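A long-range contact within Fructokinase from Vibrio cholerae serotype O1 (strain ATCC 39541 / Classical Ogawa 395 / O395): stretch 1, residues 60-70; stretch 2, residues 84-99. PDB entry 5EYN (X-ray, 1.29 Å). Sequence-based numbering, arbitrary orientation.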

ATOM      1  N   ARG A  60     -21.624 -13.498  18.384  1.00 13.69           N
ATOM      2  CA  ARG A  60     -22.151 -13.582  17.039  1.00 13.36           C
ATOM      3  C   ARG A  60     -21.867 -12.278  16.322  1.00 12.57           C
ATOM      4  O   ARG A  60     -22.583 -11.305  16.496  1.00 14.15           O
ATOM      5  CB  ARG A  60     -23.658 -13.801  17.125  1.00 16.49           C
ATOM      6  CG  ARG A  60     -24.331 -14.135  15.832  1.00 21.87           C
ATOM      7  CD  ARG A  60     -25.817 -14.167  16.078  1.00 27.34           C
ATOM      8  NE  ARG A  60     -26.566 -14.865  15.049  1.00 32.39           N
ATOM      9  CZ  ARG A  60     -27.885 -15.003  15.078  1.00 35.58           C
ATOM     10  NH1 ARG A  60     -28.512 -15.658  14.110  1.00 37.31           N
ATOM     11  NH2 ARG A  60     -28.580 -14.488  16.084  1.00 36.66           N
ATOM     12  N   SER A  61     -20.822 -12.254  15.516  1.00 11.59           N
ATOM     13  CA  SER A  61     -20.476 -11.042  14.793  1.00 11.34           C
ATOM     14  C   SER A  61     -20.516 -11.302  13.288  1.00  9.98           C
ATOM     15  O   SER A  61     -20.305 -12.420  12.817  1.00 10.50           O
ATOM     16  CB  SER A  61     -19.116 -10.502  15.247  1.00 12.32           C
ATOM     17  OG  SER A  61     -18.089 -11.379  14.878  1.00 13.18           O
ATOM     18  N   ALA A  62     -20.816 -10.249  12.543  1.00  9.61           N
ATOM     19  CA  ALA A  62     -20.958 -10.326  11.095  1.00  9.05           C
ATOM     20  C   ALA A  62     -20.435  -9.031  10.533  1.00  9.57           C
ATOM     21  O   ALA A  62     -20.648  -7.990  11.130  1.00 10.74           O
ATOM     22  CB  ALA A  62     -22.419 -10.523  10.712  1.00 11.54           C
ATOM     23  N   PHE A  63     -19.760  -9.094   9.394  1.00  9.89           N
ATOM     24  CA  PHE A  63     -19.114  -7.927   8.811  1.00  9.49           C
ATOM     25  C   PHE A  63     -19.712  -7.654   7.449  1.00  9.56           C
ATOM     26  O   PHE A  63     -19.901  -8.580   6.668  1.00 11.76           O
ATOM     27  CB  PHE A  63     -17.621  -8.202   8.651  1.00  9.51           C
ATOM     28  CG  PHE A  63     -16.803  -7.007   8.237  1.00  9.77           C
ATOM     29  CD1 PHE A  63     -16.147  -6.259   9.191  1.00 10.82           C
ATOM     30  CD2 PHE A  63     -16.673  -6.645   6.910  1.00 11.49           C
ATOM     31  CE1 PHE A  63     -15.386  -5.180   8.842  1.00 11.66           C
ATOM     32  CE2 PHE A  63     -15.912  -5.552   6.555  1.00 11.59           C
ATOM     33  CZ  PHE A  63     -15.265  -4.826   7.527  1.00 11.21           C
ATOM     34  N   PHE A  64     -20.033  -6.392   7.171  1.00  8.84           N
ATOM     35  CA  PHE A  64     -20.374  -5.995   5.814  1.00  9.34           C
ATOM     36  C   PHE A  64     -19.537  -4.816   5.390  1.00  9.69           C
ATOM     37  O   PHE A  64     -19.291  -3.891   6.163  1.00  9.30           O
ATOM     38  CB  PHE A  64     -21.885  -5.734   5.607  1.00  9.86           C
ATOM     39  CG  PHE A  64     -22.446  -4.494   6.279  1.00  9.11           C
ATOM     40  CD1 PHE A  64     -22.578  -3.297   5.574  1.00  8.59           C
ATOM     41  CD2 PHE A  64     -22.933  -4.543   7.576  1.00  9.74           C
ATOM     42  CE1 PHE A  64     -23.157  -2.172   6.168  1.00  8.21           C
ATOM     43  CE2 PHE A  64     -23.505  -3.415   8.173  1.00  9.09           C
ATOM     44  CZ  PHE A  64     -23.618  -2.232   7.457  1.00  8.95           C
ATOM     45  N   GLY A  65     -19.071  -4.869   4.152  1.00  9.99           N
ATOM     46  CA  GLY A  65     -18.194  -3.835   3.650  1.00  9.60           C
ATOM     47  C   GLY A  65     -17.518  -4.279   2.373  1.00  9.97           C
ATOM     48  O   GLY A  65     -17.851  -5.324   1.807  1.00 12.47           O
ATOM     49  N   ARG A  66     -16.585  -3.458   1.906  1.00  9.35           N
ATOM     50  CA  ARG A  66     -15.815  -3.762   0.709  1.00  8.80           C
ATOM     51  C   ARG A  66     -14.333  -3.780   0.997  1.00  8.75           C
ATOM     52  O   ARG A  66     -13.803  -2.895   1.669  1.00  9.42           O
ATOM     53  CB  ARG A  66     -16.032  -2.726  -0.384  1.00 11.07           C
ATOM     54  CG  ARG A  66     -17.424  -2.701  -0.934  1.00 11.42           C
ATOM     55  CD  ARG A  66     -17.565  -1.793  -2.132  1.00 12.30           C
ATOM     56  NE  ARG A  66     -18.939  -1.866  -2.596  1.00 15.64           N
ATOM     57  CZ  ARG A  66     -19.323  -2.044  -3.853  1.00 19.91           C
ATOM     58  NH1 ARG A  66     -18.434  -2.156  -4.835  1.00 23.43           N
ATOM     59  NH2 ARG A  66     -20.617  -2.095  -4.132  1.00 22.39           N
ATOM     60  N   VAL A  67     -13.675  -4.799   0.466  1.00  9.35           N
ATOM     61  CA  VAL A  67     -12.229  -4.789   0.305  1.00  9.45           C
ATOM     62  C   VAL A  67     -11.904  -4.866  -1.178  1.00  8.63           C
ATOM     63  O   VAL A  67     -12.801  -4.906  -2.013  1.00  9.67           O
ATOM     64  CB  VAL A  67     -11.563  -5.959   1.044  1.00  9.97           C
ATOM     65  CG1 VAL A  67     -11.669  -5.758   2.553  1.00 10.52           C
ATOM     66  CG2 VAL A  67     -12.158  -7.298   0.602  1.00 10.75           C
ATOM     67  N   GLY A  68     -10.624  -4.847  -1.513  1.00  9.25           N
ATOM     68  CA  GLY A  68     -10.239  -4.934  -2.900  1.00 10.50           C
ATOM     69  C   GLY A  68     -10.091  -6.359  -3.377  1.00 11.43           C
ATOM     70  O   GLY A  68      -9.880  -7.270  -2.580  1.00 12.93           O
ATOM     71  N   ASN A  69     -10.207  -6.533  -4.688  1.00 12.85           N
ATOM     72  CA  ASN A  69      -9.921  -7.796  -5.342  1.00 16.04           C
ATOM     73  C   ASN A  69      -8.420  -7.903  -5.520  1.00 15.45           C
ATOM     74  O   ASN A  69      -7.884  -7.672  -6.607  1.00 16.94           O
ATOM     75  CB  ASN A  69     -10.629  -7.854  -6.689  1.00 20.30           C
ATOM     76  CG  ASN A  69     -10.524  -9.209  -7.341  1.00 24.59           C
ATOM     77  OD1 ASN A  69     -10.026 -10.162  -6.744  1.00 26.10           O
ATOM     78  ND2 ASN A  69     -10.997  -9.306  -8.578  1.00 26.69           N
ATOM     79  N   ASP A  70      -7.750  -8.220  -4.420  1.00 14.15           N
ATOM     80  CA  ASP A  70      -6.301  -8.280  -4.373  1.00 14.30           C
ATOM     81  C   ASP A  70      -5.926  -9.225  -3.246  1.00 15.29           C
ATOM     82  O   ASP A  70      -6.791  -9.644  -2.466  1.00 14.94           O
ATOM     83  CB  ASP A  70      -5.691  -6.881  -4.172  1.00 12.82           C
ATOM     84  CG  ASP A  70      -6.376  -6.089  -3.083  1.00 11.64           C
ATOM     85  OD1 ASP A  70      -6.866  -4.977  -3.379  1.00 10.67           O
ATOM     86  OD2 ASP A  70      -6.421  -6.559  -1.932  1.00 11.81           O
ATOM     87  N   GLN A  84     -14.413 -17.098  12.367  1.00 13.99           N
ATOM     88  CA  GLN A  84     -15.831 -17.416  12.564  1.00 15.68           C
ATOM     89  C   GLN A  84     -16.685 -16.151  12.635  1.00 14.77           C
ATOM     90  O   GLN A  84     -17.715 -16.106  13.320  1.00 15.96           O
ATOM     91  CB  GLN A  84     -16.026 -18.287  13.808  1.00 18.33           C
ATOM     92  CG  GLN A  84     -15.160 -19.537  13.807  1.00 22.09           C
ATOM     93  CD  GLN A  84     -15.216 -20.264  15.132  1.00 26.99           C
ATOM     94  OE1 GLN A  84     -14.197 -20.444  15.804  1.00 30.47           O
ATOM     95  NE2 GLN A  84     -16.409 -20.656  15.528  1.00 28.65           N
ATOM     96  N   VAL A  85     -16.248 -15.130  11.905  1.00 11.96           N
ATOM     97  CA  VAL A  85     -17.035 -13.937  11.704  1.00 12.66           C
ATOM     98  C   VAL A  85     -17.809 -14.171  10.419  1.00 12.75           C
ATOM     99  O   VAL A  85     -17.238 -14.601   9.426  1.00 16.14           O
ATOM    100  CB  VAL A  85     -16.123 -12.709  11.543  1.00 11.34           C
ATOM    101  CG1 VAL A  85     -16.925 -11.464  11.158  1.00 11.20           C
ATOM    102  CG2 VAL A  85     -15.337 -12.454  12.816  1.00 11.86           C
ATOM    103  N   ASP A  86     -19.107 -13.915  10.435  1.00 12.19           N
ATOM    104  CA  ASP A  86     -19.913 -14.039   9.227  1.00 12.88           C
ATOM    105  C   ASP A  86     -19.470 -12.950   8.246  1.00 13.68           C
ATOM    106  O   ASP A  86     -19.503 -11.772   8.575  1.00 14.18           O
ATOM    107  CB  ASP A  86     -21.389 -13.893   9.610  1.00 14.79           C
ATOM    108  CG  ASP A  86     -22.339 -13.959   8.427  1.00 18.34           C
ATOM    109  OD1 ASP A  86     -23.466 -14.454   8.635  1.00 23.50           O
ATOM    110  OD2 ASP A  86     -22.002 -13.507   7.317  1.00 17.79           O
ATOM    111  N   CYS A  87     -19.006 -13.353   7.069  1.00 14.48           N
ATOM    112  CA  CYS A  87     -18.506 -12.401   6.084  1.00 14.65           C
ATOM    113  C   CYS A  87     -19.145 -12.601   4.720  1.00 14.93           C
ATOM    114  O   CYS A  87     -18.586 -12.226   3.694  1.00 14.84           O
ATOM    115  CB  CYS A  87     -16.971 -12.437   5.985  1.00 16.06           C
ATOM    116  SG  CYS A  87     -16.224 -14.078   5.857  1.00 18.48           S
ATOM    117  N   GLN A  88     -20.355 -13.142   4.723  1.00 14.66           N
ATOM    118  CA  GLN A  88     -21.134 -13.255   3.496  1.00 16.13           C
ATOM    119  C   GLN A  88     -21.300 -11.895   2.802  1.00 15.50           C
ATOM    120  O   GLN A  88     -21.404 -11.821   1.580  1.00 16.18           O
ATOM    121  CB  GLN A  88     -22.520 -13.838   3.802  1.00 21.55           C
ATOM    122  CG  GLN A  88     -22.526 -15.094   4.684  1.00 27.87           C
ATOM    123  CD  GLN A  88     -21.987 -16.333   3.992  1.00 32.45           C
ATOM    124  OE1 GLN A  88     -20.862 -16.346   3.476  1.00 34.26           O
ATOM    125  NE2 GLN A  88     -22.788 -17.393   3.992  1.00 33.86           N
ATOM    126  N   HIS A  89     -21.337 -10.826   3.589  1.00 13.52           N
ATOM    127  CA  HIS A  89     -21.552  -9.483   3.054  1.00 11.84           C
ATOM    128  C   HIS A  89     -20.267  -8.659   2.949  1.00 11.54           C
ATOM    129  O   HIS A  89     -20.305  -7.435   2.856  1.00 12.28           O
ATOM    130  CB  HIS A  89     -22.584  -8.747   3.896  1.00 12.57           C
ATOM    131  CG  HIS A  89     -23.909  -9.435   3.929  1.00 14.78           C
ATOM    132  ND1 HIS A  89     -24.785  -9.403   2.867  1.00 17.50           N
ATOM    133  CD2 HIS A  89     -24.492 -10.203   4.877  1.00 16.39           C
ATOM    134  CE1 HIS A  89     -25.857 -10.113   3.165  1.00 17.83           C
ATOM    135  NE2 HIS A  89     -25.701 -10.613   4.379  1.00 17.62           N
ATOM    136  N   LEU A  90     -19.131  -9.340   2.961  1.00 12.37           N
ATOM    137  CA  LEU A  90     -17.877  -8.713   2.595  1.00 13.25           C
ATOM    138  C   LEU A  90     -17.693  -8.887   1.102  1.00 14.47           C
ATOM    139  O   LEU A  90     -17.592 -10.001   0.596  1.00 17.85           O
ATOM    140  CB  LEU A  90     -16.719  -9.357   3.334  1.00 15.62           C
ATOM    141  CG  LEU A  90     -15.342  -8.830   2.957  1.00 17.50           C
ATOM    142  CD1 LEU A  90     -15.231  -7.356   3.319  1.00 18.18           C
ATOM    143  CD2 LEU A  90     -14.266  -9.656   3.644  1.00 19.77           C
ATOM    144  N   HIS A  91     -17.682  -7.778   0.387  1.00 13.46           N
ATOM    145  CA  HIS A  91     -17.612  -7.814  -1.060  1.00 16.19           C
ATOM    146  C   HIS A  91     -16.284  -7.315  -1.543  1.00 14.11           C
ATOM    147  O   HIS A  91     -15.615  -6.541  -0.869  1.00 14.35           O
ATOM    148  CB  HIS A  91     -18.679  -6.912  -1.657  1.00 21.59           C
ATOM    149  CG  HIS A  91     -20.058  -7.220  -1.184  1.00 26.27           C
ATOM    150  ND1 HIS A  91     -20.734  -8.362  -1.556  1.00 28.64           N
ATOM    151  CD2 HIS A  91     -20.885  -6.544  -0.357  1.00 27.99           C
ATOM    152  CE1 HIS A  91     -21.924  -8.372  -0.982  1.00 29.14           C
ATOM    153  NE2 HIS A  91     -22.043  -7.276  -0.254  1.00 28.99           N
ATOM    154  N   PHE A  92     -15.939  -7.722  -2.753  1.00 15.11           N
ATOM    155  CA  PHE A  92     -14.751  -7.224  -3.404  1.00 16.93           C
ATOM    156  C   PHE A  92     -15.151  -6.127  -4.365  1.00 18.24           C
ATOM    157  O   PHE A  92     -15.962  -6.347  -5.271  1.00 20.57           O
ATOM    158  CB  PHE A  92     -14.043  -8.381  -4.106  1.00 20.82           C
ATOM    159  CG  PHE A  92     -13.607  -9.449  -3.154  1.00 24.15           C
ATOM    160  CD1 PHE A  92     -12.346  -9.406  -2.589  1.00 25.73           C
ATOM    161  CD2 PHE A  92     -14.475 -10.455  -2.773  1.00 26.03           C
ATOM    162  CE1 PHE A  92     -11.942 -10.365  -1.692  1.00 27.81           C
ATOM    163  CE2 PHE A  92     -14.074 -11.429  -1.869  1.00 28.17           C
ATOM    164  CZ  PHE A  92     -12.808 -11.380  -1.327  1.00 28.62           C
ATOM    165  N   ASP A  93     -14.628  -4.930  -4.139  1.00 17.22           N
ATOM    166  CA  ASP A  93     -14.826  -3.844  -5.090  1.00 16.62           C
ATOM    167  C   ASP A  93     -14.103  -4.182  -6.382  1.00 18.17           C
ATOM    168  O   ASP A  93     -12.992  -4.728  -6.352  1.00 17.52           O
ATOM    169  CB  ASP A  93     -14.284  -2.529  -4.541  1.00 16.36           C
ATOM    170  CG  ASP A  93     -14.676  -1.347  -5.392  1.00 17.54           C
ATOM    171  OD1 ASP A  93     -15.792  -0.831  -5.196  1.00 17.72           O
ATOM    172  OD2 ASP A  93     -13.882  -0.939  -6.266  1.00 18.00           O
ATOM    173  N   PRO A  94     -14.721  -3.857  -7.522  1.00 19.71           N
ATOM    174  CA  PRO A  94     -14.103  -4.218  -8.802  1.00 20.54           C
ATOM    175  C   PRO A  94     -12.835  -3.434  -9.151  1.00 19.91           C
ATOM    176  O   PRO A  94     -12.036  -3.912  -9.951  1.00 21.96           O
ATOM    177  CB  PRO A  94     -15.217  -3.928  -9.822  1.00 21.09           C
ATOM    178  CG  PRO A  94     -16.141  -2.991  -9.139  1.00 22.66           C
ATOM    179  CD  PRO A  94     -16.087  -3.322  -7.693  1.00 21.41           C
ATOM    180  N   VAL A  95     -12.644  -2.268  -8.552  1.00 17.58           N
ATOM    181  CA  VAL A  95     -11.609  -1.344  -9.009  1.00 16.97           C
ATOM    182  C   VAL A  95     -10.591  -0.974  -7.929  1.00 14.92           C
ATOM    183  O   VAL A  95      -9.395  -0.908  -8.182  1.00 16.95           O
ATOM    184  CB  VAL A  95     -12.269  -0.047  -9.558  1.00 19.66           C
ATOM    185  CG1 VAL A  95     -11.235   1.065  -9.749  1.00 20.74           C
ATOM    186  CG2 VAL A  95     -13.015  -0.336 -10.855  1.00 22.26           C
ATOM    187  N   HIS A  96     -11.068  -0.720  -6.725  1.00 11.41           N
ATOM    188  CA  HIS A  96     -10.234  -0.121  -5.699  1.00 10.95           C
ATOM    189  C   HIS A  96      -9.545  -1.154  -4.819  1.00 10.03           C
ATOM    190  O   HIS A  96     -10.038  -2.249  -4.630  1.00 11.71           O
ATOM    191  CB  HIS A  96     -11.088   0.841  -4.881  1.00 11.00           C
ATOM    192  CG  HIS A  96     -11.710   1.908  -5.716  1.00 13.04           C
ATOM    193  ND1 HIS A  96     -11.000   3.007  -6.143  1.00 13.88           N
ATOM    194  CD2 HIS A  96     -12.953   2.031  -6.237  1.00 14.20           C
ATOM    195  CE1 HIS A  96     -11.784   3.765  -6.889  1.00 14.47           C
ATOM    196  NE2 HIS A  96     -12.977   3.201  -6.952  1.00 15.12           N
ATOM    197  N   ARG A  97      -8.400  -0.771  -4.278  1.00  8.51           N
ATOM    198  CA  ARG A  97      -7.540  -1.650  -3.524  1.00  7.34           C
ATOM    199  C   ARG A  97      -7.867  -1.663  -2.035  1.00  7.32           C
ATOM    200  O   ARG A  97      -8.389  -0.708  -1.472  1.00  7.98           O
ATOM    201  CB  ARG A  97      -6.095  -1.200  -3.734  1.00  8.54           C
ATOM    202  CG  ARG A  97      -5.572  -1.539  -5.126  1.00  9.73           C
ATOM    203  CD  ARG A  97      -5.020  -2.935  -5.107  1.00 11.98           C
ATOM    204  NE  ARG A  97      -4.770  -3.456  -6.431  1.00 15.42           N
ATOM    205  CZ  ARG A  97      -5.618  -4.205  -7.115  1.00 17.54           C
ATOM    206  NH1 ARG A  97      -6.803  -4.521  -6.608  1.00 19.48           N
ATOM    207  NH2 ARG A  97      -5.280  -4.634  -8.322  1.00 20.12           N
ATOM    208  N   THR A  98      -7.540  -2.780  -1.404  1.00  7.57           N
ATOM    209  CA  THR A  98      -7.641  -2.932   0.039  1.00  7.96           C
ATOM    210  C   THR A  98      -6.735  -1.979   0.789  1.00  7.82           C
ATOM    211  O   THR A  98      -5.572  -1.764   0.427  1.00  8.01           O
ATOM    212  CB  THR A  98      -7.287  -4.361   0.433  1.00  8.28           C
ATOM    213  OG1 THR A  98      -8.129  -5.254  -0.288  1.00  8.72           O
ATOM    214  CG2 THR A  98      -7.443  -4.594   1.929  1.00  7.87           C
ATOM    215  N   SER A  99      -7.283  -1.393   1.840  1.00  7.18           N
ATOM    216  CA  SER A  99      -6.518  -0.502   2.685  1.00  7.64           C
ATOM    217  C   SER A  99      -5.253  -1.189   3.208  1.00  8.00           C
ATOM    218  O   SER A  99      -5.291  -2.325   3.682  1.00  8.06           O
ATOM    219  CB  SER A  99      -7.368  -0.042   3.855  1.00  7.59           C
ATOM    220  OG  SER A  99      -6.640   0.864   4.658  1.00  7.94           O
TER
HETATM  221  O   HOH W   1     -19.314 -14.810  15.164  1.00 18.15           O
HETATM  222  O   HOH W   2     -21.674 -10.689   6.477  1.00 13.56           O
HETATM  223  O   HOH W   3     -10.449  -4.163  -6.464  1.00 16.62           O

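Two salt bridges tie the C-terminal half of the contact. Arg66 NH1 lies 3.0 Å from Asp93 OD1, meeting it at the edge of the guanidinium. The Arg66 side chain is extended from CA to NE (chi2 and chi3 both t), which brings its end nearer the carboxylate. Asp93 also organises its own loop: OD2 accepts from Val95 N and His96 N, each at 2.9 Å.

The second bridge pairs Asp70 OD1 with Arg97 NH1 at 3.3 Å. The same OD1 accepts from Thr98 N at 3.0 Å, and Asp70 OD2 accepts from Thr98 OG1 at 2.7 Å. Asp70 thus grips the backbone and hydroxyl of one residue with its two oxygens. Thr98 OG1 in turn accepts from Gly68 N at 2.8 Å, so a short chain of bonds runs from the Gly68 backbone to the carboxylate. A weak bond joins Arg97 NH1 to Asn69 O at 3.3 Å.

The backbones pair in parallel, mostly upstream of these salt bridges. Gly65 N donates to His89 O (3.1 Å), and Gly65 O accepts from His91 N (2.8 Å). Val67 repeats the pattern: its N donates to His91 O (2.9 Å), and its O accepts from Asp93 N (2.8 Å). Earlier in the chain, Asp86 N donates to Ser61 O (3.1 Å) and Phe63 N to Asp86 O (2.8 Å).

A type I turn from Cys87 to Leu90 separates the two paired segments. Water 2 fills in beside it. Water 2 lies 2.8 Å from Phe63 O and accepts from His89 N (2.9 Å). Water 3 links Asn69 N (3.0 Å) to Asp93 O (2.6 Å) and His96 O (2.7 Å).

The packing is apolar on the sheet face that carries Val67, Leu90 and Phe92. Leu90 CD1 sits 3.8 Å from Phe63 CE2 and 4.0 Å from Val67 CG1. Val67 CG2 reaches Phe92 CD1 at 3.8 Å. The branched Val67 touches both neighbours; CG2 meets Phe92 CD1 and also lies 4.1 Å from Leu90 CD1. Phe63 CB also rests against Val85 CG1, at 4.2 Å.

The glycines suit crowded places. A CB on Gly65 would be crowded by Phe63 CE2, at 3.1 Å. One on Gly68 would clash with Thr98 N (2.6 Å), His96 O (2.7 Å) and Asp70 OD1 (2.2 Å). The small Ala62 lets its CB pack 3.7 Å from Asp86 CB. Together the stretches bury 1084 Å², counting both sides.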